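Local coordinates for protein arginase 1, mitochondrial (Arabidopsis thaliana, PDB 6VSU) that hydrolyses L-arginine to urea and L-ornithine with two manganese ions per subunit, and also forms putrescine from agmatine, working as a homohexamer, at residues E[85-88]-E[92-95]; E[279-284]-E[316-321]. All blocks are in the same frame, centred on the assembly; numbering follows the deposited sequence.

Overall arrangement
Both contacts lie on the same side of the chain's centre in the alpha/beta fold of the arginase family, built on an eight-stranded parallel sheet, with their own centres about 14 Å apart. Contact 1 comes first along the chain and joins the loop after helix 64-72 to the start of strand 93-98. Contact 2 closes later, between the end of helix 271-280 with the run into strand 285-291 and the C-terminal end of helix 303-319. That last helix joins them: Val92 O to Ser320 OG, at 2.6 Å, is probably a hydrogen bond, and Leu93 packs on Ala316. The chain's C-terminal end is thereby tied to the residue leading into the strand that is outermost within this chain.

Contact 1 (E[85-88]-E[92-95]); sequences KELK and VLTD
Val92 and Leu93 meet Glu86 and Leu87 where the loop after helix 64-72 folds back over the entry to strand 93-98, the strand at one side of the parallel sheet within this chain of the arginase-family alpha/beta fold. The tight part lies around Val92, whose isopropyl group covers the backbone carbonyl of Glu86: Val92 CB stands 3.2 Å from Glu86 O, with both methyl groups close to the same oxygen. With Val92 CG1 anti to the backbone N (chi1 174°), that methyl also reaches Leu87, meeting its CD2 at 4.1 Å as the two side chains cross at about a right angle. Leu87 CD2 touches Leu93 CD2 as well, at 4.0 Å, so one methyl serves both neighbours. Both leucines are buried: Leu87 also packs on Trp73 and Arg313, and Leu93 on Thr44 and Leu46 of strand 43-48 and on Ala316 of helix 303-319.

The margins are looser. Lys85 adds only its CB, 4.2 Å from Val92 CG1, while its extended chain carries NZ to the carbonyl of Ala317. Glu86 starts away from the strand; its OE2 takes the N-H of Lys88 on the anti lone pair in a nearly straight bond (167°) and also bonds Ser79 OG, which holds that oxygen within its own loop. The Glu86 side chain lies about 7 Å from that of Asn78, which binds L-ornithine. The two backbones are linked through a water that donates to Leu87 O and to Leu93 O, each at 2.6 Å.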
loop_
_atom_site.group_PDB
_atom_site.type_symbol
_atom_site.label_atom_id
_atom_site.label_comp_id
_atom_site.label_asym_id
_atom_site.label_seq_id
_atom_site.Cartn_x
_atom_site.Cartn_y
_atom_site.Cartn_z
ATOM N N LYS E 85 -20.630 7.535 27.420
ATOM C CA LYS E 85 -21.358 6.244 27.559
ATOM C C LYS E 85 -20.374 5.080 27.479
ATOM O O LYS E 85 -19.374 5.184 26.780
ATOM C CB LYS E 85 -22.494 6.158 26.558
ATOM C CG LYS E 85 -23.534 7.200 26.909
ATOM C CD LYS E 85 -24.891 6.854 26.536
ATOM C CE LYS E 85 -25.934 7.731 27.204
ATOM N NZ LYS E 85 -27.157 7.665 26.369
ATOM N N GLU E 86 -20.685 4.036 28.228
ATOM C CA GLU E 86 -19.856 2.831 28.377
ATOM C C GLU E 86 -20.436 1.742 27.467
ATOM O O GLU E 86 -21.526 1.217 27.766
ATOM C CB GLU E 86 -19.821 2.455 29.858
ATOM C CG GLU E 86 -19.006 1.196 30.156
ATOM C CD GLU E 86 -17.592 1.212 29.585
ATOM O OE1 GLU E 86 -16.744 2.038 30.115
ATOM O OE2 GLU E 86 -17.387 0.531 28.522
ATOM N N LEU E 87 -19.685 1.410 26.419
ATOM C CA LEU E 87 -20.084 0.495 25.329
ATOM C C LEU E 87 -20.068 -0.947 25.825
ATOM O O LEU E 87 -20.752 -1.751 25.219
ATOM C CB LEU E 87 -19.131 0.681 24.142
ATOM C CG LEU E 87 -19.289 1.981 23.374
ATOM C CD1 LEU E 87 -18.121 2.183 22.432
ATOM C CD2 LEU E 87 -20.623 2.010 22.607
ATOM N N LYS E 88 -19.385 -1.268 26.912
ATOM C CA LYS E 88 -19.441 -2.633 27.484
ATOM C C LYS E 88 -20.706 -2.848 28.311
ATOM O O LYS E 88 -20.909 -4.013 28.677
ATOM C CB LYS E 88 -18.218 -2.906 28.358
ATOM C CG LYS E 88 -16.917 -2.995 27.592
ATOM C CD LYS E 88 -15.747 -2.919 28.509
ATOM C CE LYS E 88 -14.454 -3.015 27.729
ATOM N NZ LYS E 88 -13.346 -2.729 28.678
ATOM N N VAL E 92 -26.245 -0.003 26.802
ATOM C CA VAL E 92 -25.717 0.971 25.800
ATOM C C VAL E 92 -25.549 0.311 24.434
ATOM O O VAL E 92 -25.939 0.912 23.412
ATOM C CB VAL E 92 -24.389 1.567 26.269
ATOM C CG1 VAL E 92 -23.773 2.449 25.200
ATOM C CG2 VAL E 92 -24.583 2.342 27.566
ATOM N N LEU E 93 -24.981 -0.891 24.390
ATOM C CA LEU E 93 -24.746 -1.597 23.097
ATOM C C LEU E 93 -24.829 -3.113 23.287
ATOM O O LEU E 93 -24.212 -3.670 24.192
ATOM C CB LEU E 93 -23.386 -1.164 22.538
ATOM C CG LEU E 93 -23.061 -1.709 21.143
ATOM C CD1 LEU E 93 -24.021 -1.197 20.065
ATOM C CD2 LEU E 93 -21.621 -1.369 20.745
ATOM N N THR E 94 -25.619 -3.763 22.452
ATOM C CA THR E 94 -25.508 -5.226 22.215
ATOM C C THR E 94 -25.413 -5.443 20.705
ATOM O O THR E 94 -25.530 -4.488 19.984
ATOM C CB THR E 94 -26.680 -6.027 22.814
ATOM O OG1 THR E 94 -27.898 -5.489 22.324
ATOM C CG2 THR E 94 -26.656 -6.014 24.314
ATOM N N ASP E 95 -25.353 -6.682 20.288
ATOM C CA ASP E 95 -25.043 -7.065 18.884
ATOM C C ASP E 95 -25.737 -8.406 18.636
ATOM O O ASP E 95 -25.395 -9.370 19.335
ATOM C CB ASP E 95 -23.532 -7.178 18.709
ATOM C CG ASP E 95 -23.083 -7.463 17.286
ATOM O OD1 ASP E 95 -23.921 -7.615 16.348
ATOM O OD2 ASP E 95 -21.869 -7.472 17.118
HETATM O O HOH W 1 -21.722 -4.146 24.702
#

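Contact 2 (E[279-284]-E[316-321]); sequences HNLQAD and AAKISK. With GOL (glycerol), chain B.
A surface site where the end of helix 303-319 meets the run into strand 285-291 holds a glycerol, probably from the crystallisation liquor and remote from the manganese and ornithine sites, and Lys318 and Lys321 reach across beside it. Lys318 extends toward Leu281, and the bend at its last torsion (chi4 85°) turns NZ onto Leu281 O at 2.8 Å, with the donor tilted 16° from the carbonyl plane. NZ also bonds Leu278 O, so the ammonium joins a carbonyl of the last helical turn to that of the first residue beyond the helix. Its apolar stem is used too: Lys318 CE lies 4.0 Å from Leu281 CB as the two side chains cross at about a right angle.

In the alpha/beta fold the contact joins the turn from helix 271-280 into strand 285-291 to the C-terminal end of helix 303-319 and the residues after it. There the extended chain of Lys321 brings NZ 2.8 Å from Asp284 OD1, a salt bridge approached from above the carboxylate plane, 66° out of it. Arg132 NH1 shares this oxygen, and the two cations would probably keep Asp284 ionised. Between the lysines, glycerol O3 accepts the N-H of Ala283 at 2.8 Å, and glycerol O2 donates to Ala283 O at 2.7 Å. A water donating to that same carbonyl accepts a bond from Lys321 NZ at 3.2 Å.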
loop_
_atom_site.group_PDB
_atom_site.type_symbol
_atom_site.label_atom_id
_atom_site.label_comp_id
_atom_site.label_asym_id
_atom_site.label_seq_id
_atom_site.Cartn_x
_atom_site.Cartn_y
_atom_site.Cartn_z
ATOM N N HIS E 279 -24.309 15.062 17.341
ATOM C CA HIS E 279 -24.312 15.422 18.775
ATOM C C HIS E 279 -25.401 16.465 19.015
ATOM O O HIS E 279 -25.986 16.459 20.087
ATOM C CB HIS E 279 -22.938 15.939 19.247
ATOM C CG HIS E 279 -21.907 14.858 19.412
ATOM N ND1 HIS E 279 -20.563 15.114 19.556
ATOM C CD2 HIS E 279 -22.027 13.522 19.427
ATOM C CE1 HIS E 279 -19.920 13.987 19.697
ATOM N NE2 HIS E 279 -20.798 13.000 19.607
ATOM N N ASN E 280 -25.623 17.407 18.084
ATOM C CA ASN E 280 -26.506 18.573 18.380
ATOM C C ASN E 280 -27.922 18.290 17.913
ATOM O O ASN E 280 -28.779 19.075 18.251
ATOM C CB ASN E 280 -25.902 19.836 17.770
ATOM C CG ASN E 280 -24.669 20.228 18.548
ATOM O OD1 ASN E 280 -24.769 20.464 19.735
ATOM N ND2 ASN E 280 -23.507 20.233 17.931
ATOM N N LEU E 281 -28.134 17.222 17.144
ATOM C CA LEU E 281 -29.474 16.853 16.670
ATOM C C LEU E 281 -30.381 16.581 17.866
ATOM O O LEU E 281 -30.016 15.804 18.720
ATOM C CB LEU E 281 -29.391 15.653 15.741
ATOM C CG LEU E 281 -30.702 14.964 15.372
ATOM C CD1 LEU E 281 -31.559 15.920 14.581
ATOM C CD2 LEU E 281 -30.453 13.717 14.542
ATOM N N GLN E 282 -31.520 17.244 17.938
ATOM C CA GLN E 282 -32.544 16.869 18.929
ATOM C C GLN E 282 -33.459 15.898 18.206
ATOM O O GLN E 282 -34.069 16.277 17.190
ATOM C CB GLN E 282 -33.329 18.046 19.500
ATOM C CG GLN E 282 -32.486 19.090 20.209
ATOM C CD GLN E 282 -33.290 20.348 20.542
ATOM O OE1 GLN E 282 -34.493 20.311 20.949
ATOM N NE2 GLN E 282 -32.633 21.486 20.303
ATOM N N ALA E 283 -33.549 14.694 18.721
ATOM C CA ALA E 283 -34.276 13.595 18.068
ATOM C C ALA E 283 -34.513 12.445 19.030
ATOM O O ALA E 283 -33.651 12.148 19.779
ATOM C CB ALA E 283 -33.520 13.111 16.870
ATOM N N ASP E 284 -35.663 11.803 18.921
ATOM C CA ASP E 284 -35.887 10.474 19.507
ATOM C C ASP E 284 -35.532 9.487 18.411
ATOM O O ASP E 284 -36.363 9.255 17.518
ATOM C CB ASP E 284 -37.312 10.393 20.037
ATOM C CG ASP E 284 -37.671 9.018 20.505
ATOM O OD1 ASP E 284 -36.732 8.157 20.642
ATOM O OD2 ASP E 284 -38.892 8.823 20.741
ATOM N N ALA E 316 -24.803 4.869 18.756
ATOM C CA ALA E 316 -25.252 4.006 19.846
ATOM C C ALA E 316 -25.484 4.910 21.064
ATOM O O ALA E 316 -26.439 4.682 21.765
ATOM C CB ALA E 316 -24.236 2.923 20.138
ATOM N N ALA E 317 -24.578 5.859 21.323
ATOM C CA ALA E 317 -24.661 6.718 22.529
ATOM C C ALA E 317 -25.925 7.569 22.446
ATOM O O ALA E 317 -26.482 7.895 23.485
ATOM C CB ALA E 317 -23.424 7.576 22.657
ATOM N N LYS E 318 -26.378 7.852 21.227
ATOM C CA LYS E 318 -27.566 8.682 20.986
ATOM C C LYS E 318 -28.858 7.856 21.034
ATOM O O LYS E 318 -29.922 8.382 21.456
ATOM C CB LYS E 318 -27.392 9.334 19.623
ATOM C CG LYS E 318 -28.428 10.372 19.311
ATOM C CD LYS E 318 -27.985 11.323 18.232
ATOM C CE LYS E 318 -28.876 12.550 18.190
ATOM N NZ LYS E 318 -28.401 13.524 19.174
ATOM N N ILE E 319 -28.828 6.651 20.487
ATOM C CA ILE E 319 -30.032 5.781 20.471
ATOM C C ILE E 319 -30.296 5.301 21.919
ATOM O O ILE E 319 -31.447 5.338 22.349
ATOM C CB ILE E 319 -29.856 4.665 19.418
ATOM C CG1 ILE E 319 -29.802 5.276 18.009
ATOM C CG2 ILE E 319 -30.919 3.560 19.549
ATOM C CD1 ILE E 319 -29.382 4.281 16.947
ATOM N N SER E 320 -29.269 4.942 22.677
ATOM C CA SER E 320 -29.458 4.289 23.992
ATOM C C SER E 320 -29.781 5.353 25.025
ATOM O O SER E 320 -29.192 6.421 24.944
ATOM C CB SER E 320 -28.267 3.499 24.401
ATOM O OG SER E 320 -27.979 2.505 23.441
ATOM N N LYS E 321 -30.698 5.082 25.939
ATOM C CA LYS E 321 -31.045 6.063 26.982
ATOM C C LYS E 321 -31.739 5.347 28.114
ATOM O O LYS E 321 -31.985 4.138 27.984
ATOM C CB LYS E 321 -31.896 7.186 26.386
ATOM C CG LYS E 321 -33.211 6.743 25.789
ATOM C CD LYS E 321 -33.655 7.644 24.678
ATOM C CE LYS E 321 -35.103 7.393 24.343
ATOM N NZ LYS E 321 -35.486 8.220 23.184
ATOM O OXT LYS E 321 -31.967 6.062 29.092
HETATM C C1 GOL B . -29.650 12.425 22.574
HETATM O O1 GOL B . -28.336 12.973 22.610
HETATM C C2 GOL B . -30.516 13.198 21.602
HETATM O O2 GOL B . -31.089 12.308 20.638
HETATM C C3 GOL B . -31.587 14.028 22.287
HETATM O O3 GOL B . -32.459 14.634 21.339
HETATM O O HOH W 2 -32.425 9.348 20.676
HETATM O O HOH W 3 -33.893 10.937 22.683
#